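ADP-dependent L-serine kinase SerK (Thermococcus kodakarensis KOD1, PDB 5X0J) catalyses the ADP-dependent phosphorylation of free L-serine to O-phospho-L-serine and AMP, the first step of a route to L-cysteine. Local coordinates at residues A130-K133 and A134-G137. The protein carries 1 engineered substitution. Sequence-based numbering, arbitrary orientation.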
loop_
_atom_site.group_PDB
_atom_site.type_symbol
_atom_site.label_atom_id
_atom_site.label_comp_id
_atom_site.label_asym_id
_atom_site.label_seq_id
_atom_site.Cartn_x
_atom_site.Cartn_y
_atom_site.Cartn_z
ATOM N N ALA A 130 -15.058 2.844 17.265
ATOM C CA ALA A 130 -14.688 2.539 15.879
ATOM C C ALA A 130 -13.293 1.913 15.749
ATOM O O ALA A 130 -13.137 0.940 15.032
ATOM C CB ALA A 130 -14.767 3.797 15.027
ATOM N N GLU A 131 -12.305 2.458 16.448
ATOM C CA GLU A 131 -10.930 1.985 16.303
ATOM C C GLU A 131 -10.791 0.514 16.654
ATOM O O GLU A 131 -10.195 -0.246 15.878
ATOM C CB GLU A 131 -9.974 2.811 17.159
ATOM C CG GLU A 131 -8.519 2.404 16.991
ATOM C CD GLU A 131 -7.536 3.443 17.460
ATOM O OE1 GLU A 131 -7.936 4.562 17.821
ATOM O OE2 GLU A 131 -6.329 3.136 17.476
ATOM N N GLU A 132 -11.341 0.110 17.803
ATOM C CA GLU A 132 -11.246 -1.294 18.204
ATOM C C GLU A 132 -12.104 -2.206 17.331
ATOM O O GLU A 132 -11.683 -3.318 17.010
ATOM C CB GLU A 132 -11.497 -1.489 19.708
ATOM C CG GLU A 132 -10.309 -1.059 20.575
ATOM C CD GLU A 132 -8.964 -1.648 20.129
ATOM O OE1 GLU A 132 -8.883 -2.868 19.863
ATOM O OE2 GLU A 132 -7.973 -0.898 20.032
ATOM N N LYS A 133 -13.263 -1.725 16.879
ATOM C CA LYS A 133 -14.040 -2.474 15.893
ATOM C C LYS A 133 -13.225 -2.732 14.621
ATOM O O LYS A 133 -13.236 -3.849 14.077
ATOM C CB LYS A 133 -15.347 -1.748 15.548
ATOM C CG LYS A 133 -16.373 -1.732 16.677
ATOM C CD LYS A 133 -17.551 -0.869 16.311
ATOM C CE LYS A 133 -18.497 -0.738 17.490
ATOM N NZ LYS A 133 -19.723 -0.030 17.052
ATOM N N ALA A 134 -12.505 -1.710 14.160
ATOM C CA ALA A 134 -11.679 -1.846 12.954
ATOM C C ALA A 134 -10.528 -2.811 13.190
ATOM O O ALA A 134 -10.254 -3.651 12.322
ATOM C CB ALA A 134 -11.150 -0.496 12.517
ATOM N N GLU A 135 -9.877 -2.726 14.346
ATOM C CA GLU A 135 -8.790 -3.657 14.668
ATOM C C GLU A 135 -9.266 -5.109 14.711
ATOM O O GLU A 135 -8.500 -6.019 14.375
ATOM C CB GLU A 135 -8.084 -3.278 15.978
ATOM C CG GLU A 135 -7.315 -1.960 15.928
ATOM C CD GLU A 135 -6.007 -2.002 15.157
ATOM O OE1 GLU A 135 -5.755 -2.957 14.402
ATOM O OE2 GLU A 135 -5.238 -1.037 15.281
ATOM N N ARG A 136 -10.524 -5.321 15.097
ATOM C CA ARG A 136 -11.137 -6.663 15.087
ATOM C C ARG A 136 -11.688 -7.104 13.724
ATOM O O ARG A 136 -12.171 -8.235 13.592
ATOM C CB ARG A 136 -12.242 -6.760 16.146
ATOM C CG ARG A 136 -11.730 -6.650 17.575
ATOM C CD ARG A 136 -12.785 -7.067 18.595
ATOM N NE ARG A 136 -14.008 -6.263 18.482
ATOM C CZ ARG A 136 -14.246 -5.103 19.105
ATOM N NH1 ARG A 136 -13.383 -4.563 19.969
ATOM N NH2 ARG A 136 -15.403 -4.484 18.875
ATOM N N GLY A 137 -11.622 -6.228 12.722
ATOM C CA GLY A 137 -12.087 -6.549 11.375
ATOM C C GLY A 137 -13.592 -6.490 11.197
ATOM O O GLY A 137 -14.126 -7.023 10.234
HETATM O O HOH W 1 -10.690 -5.088 20.771
#
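Ala134 N donates to Ala130 O at 2.9 Å, with an N-H...O angle of 156°, and the donors of Glu135 and Arg136 repeat this i to i+4 step to Glu131 O and Glu132 O. The series identifies the short helix 130-135, which closes in a Schellman motif: Gly137 turns to positive phi (78°), and its N bonds back to Ala134 O at 2.9 Å.

Arg136 folds back over this last turn. With chi1 at -66°, Arg136 CG lies beside its own backbone N and comes within 3.4 Å of Glu132 O; the bend at chi3 then lays the guanidinium back along the helix. One face of that group carries Glu132 O and Lys133 CA, both offset toward its rim, while Arg136 NH2 passes 3.7 Å from Lys133 CG. Arg136 NH1 and Glu132 OE1 stand 4.8 Å apart and do not meet directly. Instead, a water in the guanidinium plane accepts from Arg136 NH1 at 2.9 Å and donates to Glu132 OE1 at 3.0 Å. Arg136 NE forms a salt bridge with Glu138.

Glu131 and Glu135, one turn apart, both bridge to Lys182 NZ, whose charge would offset their mutual repulsion; with Glu131 to Arg186 this ties the helix to the first turn of helix 182-190, while Lys133 pairs with Asp127, just ahead of the helix. Within the SerK C-terminal domain, away from the phosphoserine and AMP pockets, the buried Ala130 and Ala134 pack on Ala142 of strand 141-144, and Ala130 also on Ser148 and Ala150 of strand 148-151.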